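Local atomic coordinates of esterase (Thermotoga maritima, PDB entry 3DOH), a protein that probably hydrolyses carboxylic esters, as a thermostable esterase that joins an immunoglobulin-like domain to an alpha/beta-hydrolase domain. Residues V202-H212 with Y366-F376. Sequence-based numbering, arbitrary orientation.
Sequences VWAQPRYQVVH and YENQEAIEWLF. With SO4 (sulfate ion), chain D.
On one side of the central sheet of the alpha/beta-hydrolase domain, helix 369-376 packs against the short helical turns of 202-212, with Trp203 and Ile372 at the heart of the contact. The Trp203 indole lies between helix 369-376 and strand 174-180, where its side chain touches Val177. The benzo-ring atoms of the indole meet four residues: CZ3 approaches Leu375 CD2 (3.6 Å) and Ile372 CG1, CE3 meets Phe376 CE2 at the ring edge, and CZ2 reaches Tyr366 CE1 (3.9 Å). The indole NE1 is hydrogen-bonded to Gly199 O. Ile372 uses both branches on Tyr208: CG2 sits over one ring face in a CH-pi contact, 3.9 Å from the centroid, while CD1 lies against CZ and OH. Arg207 CG lies over the rim of the opposite face, and a water 2.6 Å from Tyr208 OH donates to Tyr366 O. At the far end, His212 CB stands over the centre of the Phe376 ring (3.7 Å to the centroid) and Phe376 CB lies over the imidazole. CG anti to the carbonyl carbon (chi1 -45°) brings the imidazole alongside Phe376, and chi2 near 99° turns it nearly parallel to the phenyl ring, planes 4° apart but slid so that they barely overlap. An alanine in place of His212 would probably leave the Phe376 methylene without its aromatic cover. Across the two segments the cohesion is therefore mainly apolar and aromatic, with the Tyr208 hydroxyl served by water.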
ATOM      1  N   VAL A 202     -21.182  23.357 -21.890  1.00 23.55           N
ATOM      2  CA  VAL A 202     -21.547  22.025 -22.415  1.00 22.41           C
ATOM      3  C   VAL A 202     -22.317  22.195 -23.736  1.00 22.64           C
ATOM      4  O   VAL A 202     -22.011  21.532 -24.729  1.00 22.50           O
ATOM      5  CB  VAL A 202     -22.317  21.167 -21.351  1.00 21.28           C
ATOM      6  CG1 VAL A 202     -23.641  21.833 -20.939  1.00 20.26           C
ATOM      7  CG2 VAL A 202     -22.530  19.758 -21.843  1.00 20.31           C
ATOM      8  N   TRP A 203     -23.257  23.142 -23.753  1.00 22.43           N
ATOM      9  CA  TRP A 203     -24.072  23.347 -24.919  1.00 23.39           C
ATOM     10  C   TRP A 203     -23.195  23.799 -26.064  1.00 23.95           C
ATOM     11  O   TRP A 203     -23.570  23.731 -27.211  1.00 23.89           O
ATOM     12  CB  TRP A 203     -25.138  24.360 -24.617  1.00 23.52           C
ATOM     13  CG  TRP A 203     -25.753  24.132 -23.227  1.00 24.31           C
ATOM     14  CD1 TRP A 203     -25.468  24.830 -22.075  1.00 24.54           C
ATOM     15  CD2 TRP A 203     -26.723  23.139 -22.865  1.00 22.56           C
ATOM     16  NE1 TRP A 203     -26.199  24.323 -21.030  1.00 25.81           N
ATOM     17  CE2 TRP A 203     -26.976  23.285 -21.489  1.00 24.60           C
ATOM     18  CE3 TRP A 203     -27.382  22.123 -23.569  1.00 23.99           C
ATOM     19  CZ2 TRP A 203     -27.879  22.458 -20.803  1.00 24.17           C
ATOM     20  CZ3 TRP A 203     -28.284  21.309 -22.895  1.00 23.68           C
ATOM     21  CH2 TRP A 203     -28.517  21.476 -21.527  1.00 24.20           C
ATOM     22  N   ALA A 204     -21.980  24.210 -25.748  1.00 24.55           N
ATOM     23  CA  ALA A 204     -21.149  24.817 -26.763  1.00 24.85           C
ATOM     24  C   ALA A 204     -20.081  23.864 -27.247  1.00 24.96           C
ATOM     25  O   ALA A 204     -19.376  24.168 -28.206  1.00 25.09           O
ATOM     26  CB  ALA A 204     -20.549  26.142 -26.255  1.00 24.43           C
ATOM     27  N   GLN A 205     -19.984  22.704 -26.614  1.00 25.45           N
ATOM     28  CA  GLN A 205     -19.060  21.652 -27.073  1.00 26.85           C
ATOM     29  C   GLN A 205     -19.354  21.177 -28.503  1.00 25.41           C
ATOM     30  O   GLN A 205     -20.502  20.993 -28.850  1.00 26.34           O
ATOM     31  CB  GLN A 205     -19.043  20.502 -26.057  1.00 26.61           C
ATOM     32  CG  GLN A 205     -18.108  20.803 -24.833  1.00 29.06           C
ATOM     33  CD  GLN A 205     -18.266  19.813 -23.691  1.00 31.53           C
ATOM     34  OE1 GLN A 205     -17.728  20.035 -22.593  1.00 40.47           O
ATOM     35  NE2 GLN A 205     -19.012  18.698 -23.927  1.00 37.67           N
ATOM     36  N   PRO A 206     -18.337  21.088 -29.384  1.00 25.28           N
ATOM     37  CA  PRO A 206     -18.534  20.413 -30.697  1.00 24.73           C
ATOM     38  C   PRO A 206     -19.410  19.155 -30.720  1.00 24.51           C
ATOM     39  O   PRO A 206     -20.299  19.061 -31.565  1.00 25.07           O
ATOM     40  CB  PRO A 206     -17.112  20.115 -31.146  1.00 24.62           C
ATOM     41  CG  PRO A 206     -16.359  21.300 -30.617  1.00 24.41           C
ATOM     42  CD  PRO A 206     -16.973  21.651 -29.283  1.00 24.45           C
ATOM     43  N   ARG A 207     -19.240  18.227 -29.788  1.00 25.24           N
ATOM     44  CA  ARG A 207     -20.098  16.996 -29.798  1.00 25.83           C
ATOM     45  C   ARG A 207     -21.603  17.292 -29.877  1.00 25.23           C
ATOM     46  O   ARG A 207     -22.365  16.528 -30.490  1.00 24.11           O
ATOM     47  CB  ARG A 207     -19.795  16.059 -28.611  1.00 25.52           C
ATOM     48  CG  ARG A 207     -20.028  16.682 -27.217  1.00 28.28           C
ATOM     49  CD  ARG A 207     -19.680  15.726 -26.080  1.00 26.75           C
ATOM     50  NE  ARG A 207     -18.416  15.094 -26.398  1.00 29.28           N
ATOM     51  CZ  ARG A 207     -17.240  15.583 -26.012  1.00 32.66           C
ATOM     52  NH1 ARG A 207     -17.214  16.691 -25.262  1.00 32.68           N
ATOM     53  NH2 ARG A 207     -16.100  14.961 -26.356  1.00 32.17           N
ATOM     54  N   TYR A 208     -22.028  18.395 -29.246  1.00 24.89           N
ATOM     55  CA  TYR A 208     -23.433  18.743 -29.266  1.00 24.88           C
ATOM     56  C   TYR A 208     -23.756  19.719 -30.365  1.00 25.64           C
ATOM     57  O   TYR A 208     -24.787  19.586 -31.045  1.00 25.71           O
ATOM     58  CB  TYR A 208     -23.906  19.255 -27.896  1.00 24.36           C
ATOM     59  CG  TYR A 208     -23.705  18.256 -26.824  1.00 24.29           C
ATOM     60  CD1 TYR A 208     -24.322  16.981 -26.897  1.00 24.33           C
ATOM     61  CD2 TYR A 208     -22.858  18.521 -25.757  1.00 25.93           C
ATOM     62  CE1 TYR A 208     -24.122  16.033 -25.920  1.00 23.64           C
ATOM     63  CE2 TYR A 208     -22.652  17.562 -24.746  1.00 25.31           C
ATOM     64  CZ  TYR A 208     -23.287  16.323 -24.852  1.00 24.57           C
ATOM     65  OH  TYR A 208     -23.071  15.380 -23.900  1.00 24.12           O
ATOM     66  N   GLN A 209     -22.888  20.702 -30.558  1.00 26.57           N
ATOM     67  CA  GLN A 209     -23.144  21.735 -31.570  1.00 27.71           C
ATOM     68  C   GLN A 209     -23.412  21.188 -32.957  1.00 28.33           C
ATOM     69  O   GLN A 209     -24.238  21.693 -33.681  1.00 28.48           O
ATOM     70  CB  GLN A 209     -21.965  22.671 -31.647  1.00 27.04           C
ATOM     71  CG  GLN A 209     -22.002  23.639 -30.535  1.00 25.91           C
ATOM     72  CD  GLN A 209     -23.154  24.586 -30.687  1.00 23.63           C
ATOM     73  OE1 GLN A 209     -23.539  24.939 -31.813  1.00 21.90           O
ATOM     74  NE2 GLN A 209     -23.718  25.019 -29.551  1.00 24.13           N
ATOM     75  N   VAL A 210     -22.684  20.141 -33.304  1.00 29.66           N
ATOM     76  CA  VAL A 210     -22.719  19.518 -34.608  1.00 30.36           C
ATOM     77  C   VAL A 210     -24.024  18.753 -34.835  1.00 31.81           C
ATOM     78  O   VAL A 210     -24.417  18.502 -35.988  1.00 32.16           O
ATOM     79  CB  VAL A 210     -21.506  18.580 -34.717  1.00 30.78           C
ATOM     80  CG1 VAL A 210     -21.879  17.115 -34.319  1.00 28.95           C
ATOM     81  CG2 VAL A 210     -20.916  18.677 -36.056  1.00 31.58           C
ATOM     82  N   VAL A 211     -24.722  18.392 -33.751  1.00 32.89           N
ATOM     83  CA  VAL A 211     -26.087  17.837 -33.902  1.00 33.80           C
ATOM     84  C   VAL A 211     -27.221  18.802 -33.539  1.00 33.72           C
ATOM     85  O   VAL A 211     -28.336  18.647 -34.022  1.00 34.63           O
ATOM     86  CB  VAL A 211     -26.268  16.415 -33.256  1.00 33.58           C
ATOM     87  CG1 VAL A 211     -25.244  15.476 -33.823  1.00 32.70           C
ATOM     88  CG2 VAL A 211     -26.088  16.464 -31.785  1.00 35.55           C
ATOM     89  N   HIS A 212     -26.922  19.783 -32.694  1.00 33.82           N
ATOM     90  CA  HIS A 212     -27.904  20.788 -32.308  1.00 33.68           C
ATOM     91  C   HIS A 212     -27.253  22.157 -32.136  1.00 33.11           C
ATOM     92  O   HIS A 212     -27.104  22.648 -31.018  1.00 32.15           O
ATOM     93  CB  HIS A 212     -28.612  20.378 -31.016  1.00 33.97           C
ATOM     94  CG  HIS A 212     -29.034  18.942 -30.988  1.00 34.57           C
ATOM     95  ND1 HIS A 212     -28.304  17.963 -30.349  1.00 36.55           N
ATOM     96  CD2 HIS A 212     -30.112  18.319 -31.521  1.00 35.81           C
ATOM     97  CE1 HIS A 212     -28.914  16.800 -30.489  1.00 37.83           C
ATOM     98  NE2 HIS A 212     -30.014  16.988 -31.196  1.00 39.84           N
ATOM     99  N   TYR A 366     -25.153  18.115 -15.865  1.00 29.51           N
ATOM    100  CA  TYR A 366     -24.600  18.571 -17.141  1.00 30.44           C
ATOM    101  C   TYR A 366     -23.773  17.509 -17.841  1.00 30.76           C
ATOM    102  O   TYR A 366     -23.442  17.647 -19.030  1.00 31.33           O
ATOM    103  CB  TYR A 366     -23.844  19.908 -17.005  1.00 30.09           C
ATOM    104  CG  TYR A 366     -24.799  21.035 -16.673  1.00 30.82           C
ATOM    105  CD1 TYR A 366     -25.986  21.184 -17.391  1.00 28.99           C
ATOM    106  CD2 TYR A 366     -24.546  21.934 -15.620  1.00 30.06           C
ATOM    107  CE1 TYR A 366     -26.887  22.209 -17.084  1.00 29.21           C
ATOM    108  CE2 TYR A 366     -25.474  22.955 -15.310  1.00 29.24           C
ATOM    109  CZ  TYR A 366     -26.622  23.079 -16.061  1.00 28.18           C
ATOM    110  OH  TYR A 366     -27.540  24.050 -15.792  1.00 29.97           O
ATOM    111  N   GLU A 367     -23.471  16.434 -17.125  1.00 31.64           N
ATOM    112  CA  GLU A 367     -22.802  15.280 -17.737  1.00 32.44           C
ATOM    113  C   GLU A 367     -23.793  14.215 -18.250  1.00 32.29           C
ATOM    114  O   GLU A 367     -23.388  13.186 -18.785  1.00 32.66           O
ATOM    115  CB  GLU A 367     -21.697  14.701 -16.824  1.00 32.28           C
ATOM    116  CG  GLU A 367     -20.483  15.630 -16.575  1.00 34.77           C
ATOM    117  CD  GLU A 367     -19.805  16.178 -17.870  1.00 40.00           C
ATOM    118  OE1 GLU A 367     -19.122  15.401 -18.576  1.00 40.30           O
ATOM    119  OE2 GLU A 367     -19.933  17.403 -18.168  1.00 41.87           O
ATOM    120  N   ASN A 368     -25.083  14.503 -18.178  1.00 32.40           N
ATOM    121  CA  ASN A 368     -26.100  13.552 -18.607  1.00 33.33           C
ATOM    122  C   ASN A 368     -26.554  13.757 -20.074  1.00 34.60           C
ATOM    123  O   ASN A 368     -27.315  14.702 -20.388  1.00 35.35           O
ATOM    124  CB  ASN A 368     -27.266  13.694 -17.644  1.00 33.30           C
ATOM    125  CG  ASN A 368     -28.337  12.638 -17.823  1.00 32.89           C
ATOM    126  OD1 ASN A 368     -28.603  12.154 -18.939  1.00 31.39           O
ATOM    127  ND2 ASN A 368     -29.014  12.317 -16.707  1.00 29.28           N
ATOM    128  N   GLN A 369     -26.092  12.879 -20.968  1.00 35.36           N
ATOM    129  CA  GLN A 369     -26.383  12.992 -22.412  1.00 35.61           C
ATOM    130  C   GLN A 369     -27.895  12.915 -22.670  1.00 34.32           C
ATOM    131  O   GLN A 369     -28.400  13.549 -23.593  1.00 35.15           O
ATOM    132  CB  GLN A 369     -25.560  11.980 -23.283  1.00 34.97           C
ATOM    133  CG  GLN A 369     -26.091  11.853 -24.755  1.00 36.30           C
ATOM    134  CD  GLN A 369     -25.138  11.162 -25.777  1.00 38.95           C
ATOM    135  OE1 GLN A 369     -24.384  10.246 -25.432  1.00 43.84           O
ATOM    136  NE2 GLN A 369     -25.205  11.597 -27.055  1.00 41.87           N
ATOM    137  N   GLU A 370     -28.606  12.156 -21.848  1.00 32.95           N
ATOM    138  CA  GLU A 370     -30.047  11.993 -21.970  1.00 32.79           C
ATOM    139  C   GLU A 370     -30.736  13.360 -21.770  1.00 30.61           C
ATOM    140  O   GLU A 370     -31.589  13.778 -22.562  1.00 29.75           O
ATOM    141  CB  GLU A 370     -30.548  10.968 -20.917  1.00 32.68           C
ATOM    142  CG  GLU A 370     -31.434   9.823 -21.451  1.00 35.63           C
ATOM    143  CD  GLU A 370     -32.738   9.516 -20.599  1.00 36.87           C
ATOM    144  OE1 GLU A 370     -32.657   9.023 -19.414  1.00 38.19           O
ATOM    145  OE2 GLU A 370     -33.858   9.758 -21.152  1.00 41.28           O
ATOM    146  N   ALA A 371     -30.321  14.052 -20.712  1.00 29.65           N
ATOM    147  CA  ALA A 371     -30.841  15.375 -20.338  1.00 28.77           C
ATOM    148  C   ALA A 371     -30.632  16.409 -21.436  1.00 28.52           C
ATOM    149  O   ALA A 371     -31.569  17.129 -21.825  1.00 27.57           O
ATOM    150  CB  ALA A 371     -30.183  15.841 -19.055  1.00 28.82           C
ATOM    151  N   ILE A 372     -29.400  16.476 -21.930  1.00 28.48           N
ATOM    152  CA  ILE A 372     -29.062  17.327 -23.084  1.00 28.96           C
ATOM    153  C   ILE A 372     -29.936  17.029 -24.313  1.00 29.80           C
ATOM    154  O   ILE A 372     -30.569  17.935 -24.890  1.00 29.44           O
ATOM    155  CB  ILE A 372     -27.571  17.196 -23.396  1.00 28.78           C
ATOM    156  CG1 ILE A 372     -26.779  17.909 -22.302  1.00 26.20           C
ATOM    157  CG2 ILE A 372     -27.257  17.706 -24.785  1.00 29.51           C
ATOM    158  CD1 ILE A 372     -25.423  17.341 -22.125  1.00 27.82           C
ATOM    159  N   GLU A 373     -30.024  15.746 -24.670  1.00 30.60           N
ATOM    160  CA  GLU A 373     -30.788  15.342 -25.847  1.00 31.34           C
ATOM    161  C   GLU A 373     -32.233  15.719 -25.661  1.00 31.53           C
ATOM    162  O   GLU A 373     -32.861  16.285 -26.588  1.00 33.04           O
ATOM    163  CB  GLU A 373     -30.665  13.839 -26.086  1.00 31.52           C
ATOM    164  CG  GLU A 373     -29.420  13.440 -26.895  1.00 35.38           C
ATOM    165  CD  GLU A 373     -29.288  14.250 -28.190  1.00 40.83           C
ATOM    166  OE1 GLU A 373     -28.321  15.047 -28.287  1.00 41.70           O
ATOM    167  OE2 GLU A 373     -30.166  14.117 -29.090  1.00 43.02           O
ATOM    168  N   TRP A 374     -32.760  15.421 -24.460  1.00 29.87           N
ATOM    169  CA  TRP A 374     -34.134  15.700 -24.143  1.00 27.91           C
ATOM    170  C   TRP A 374     -34.456  17.187 -24.299  1.00 27.65           C
ATOM    171  O   TRP A 374     -35.531  17.557 -24.769  1.00 26.93           O
ATOM    172  CB  TRP A 374     -34.423  15.251 -22.725  1.00 27.10           C
ATOM    173  CG  TRP A 374     -35.776  15.715 -22.218  1.00 27.54           C
ATOM    174  CD1 TRP A 374     -36.978  15.062 -22.371  1.00 26.07           C
ATOM    175  CD2 TRP A 374     -36.076  16.934 -21.480  1.00 26.55           C
ATOM    176  NE1 TRP A 374     -37.981  15.781 -21.755  1.00 25.94           N
ATOM    177  CE2 TRP A 374     -37.458  16.926 -21.205  1.00 26.61           C
ATOM    178  CE3 TRP A 374     -35.305  17.995 -20.989  1.00 27.29           C
ATOM    179  CZ2 TRP A 374     -38.090  17.967 -20.494  1.00 26.56           C
ATOM    180  CZ3 TRP A 374     -35.947  19.031 -20.277  1.00 26.09           C
ATOM    181  CH2 TRP A 374     -37.315  19.006 -20.049  1.00 25.11           C
ATOM    182  N   LEU A 375     -33.532  18.061 -23.904  1.00 27.67           N
ATOM    183  CA  LEU A 375     -33.877  19.475 -23.919  1.00 27.57           C
ATOM    184  C   LEU A 375     -34.102  19.840 -25.366  1.00 28.11           C
ATOM    185  O   LEU A 375     -35.085  20.515 -25.686  1.00 27.75           O
ATOM    186  CB  LEU A 375     -32.806  20.333 -23.268  1.00 27.36           C
ATOM    187  CG  LEU A 375     -32.996  21.853 -23.148  1.00 26.38           C
ATOM    188  CD1 LEU A 375     -33.887  22.206 -21.971  1.00 26.29           C
ATOM    189  CD2 LEU A 375     -31.647  22.450 -22.941  1.00 19.65           C
ATOM    190  N   PHE A 376     -33.237  19.318 -26.237  1.00 28.01           N
ATOM    191  CA  PHE A 376     -33.324  19.638 -27.660  1.00 28.97           C
ATOM    192  C   PHE A 376     -34.530  19.075 -28.414  1.00 29.71           C
ATOM    193  O   PHE A 376     -34.867  19.580 -29.487  1.00 29.68           O
ATOM    194  CB  PHE A 376     -31.997  19.412 -28.422  1.00 27.93           C
ATOM    195  CG  PHE A 376     -30.972  20.429 -28.086  1.00 27.05           C
ATOM    196  CD1 PHE A 376     -31.183  21.765 -28.390  1.00 26.42           C
ATOM    197  CD2 PHE A 376     -29.824  20.083 -27.404  1.00 26.27           C
ATOM    198  CE1 PHE A 376     -30.250  22.739 -28.051  1.00 25.17           C
ATOM    199  CE2 PHE A 376     -28.889  21.077 -27.058  1.00 28.20           C
ATOM    200  CZ  PHE A 376     -29.116  22.407 -27.376  1.00 23.95           C
TER
HETATM  201  S   SO4 D 401     -13.487  17.399 -24.734  1.00 46.03           S
HETATM  202  O1  SO4 D 401     -14.779  17.870 -24.158  1.00 45.20           O
HETATM  203  O2  SO4 D 401     -12.818  18.268 -25.687  1.00 44.26           O
HETATM  204  O3  SO4 D 401     -13.702  16.085 -25.351  1.00 46.90           O
HETATM  205  O4  SO4 D 401     -12.508  17.352 -23.654  1.00 47.92           O
HETATM  206  O   HOH W   1     -22.100  16.292 -21.717  1.00 30.16           O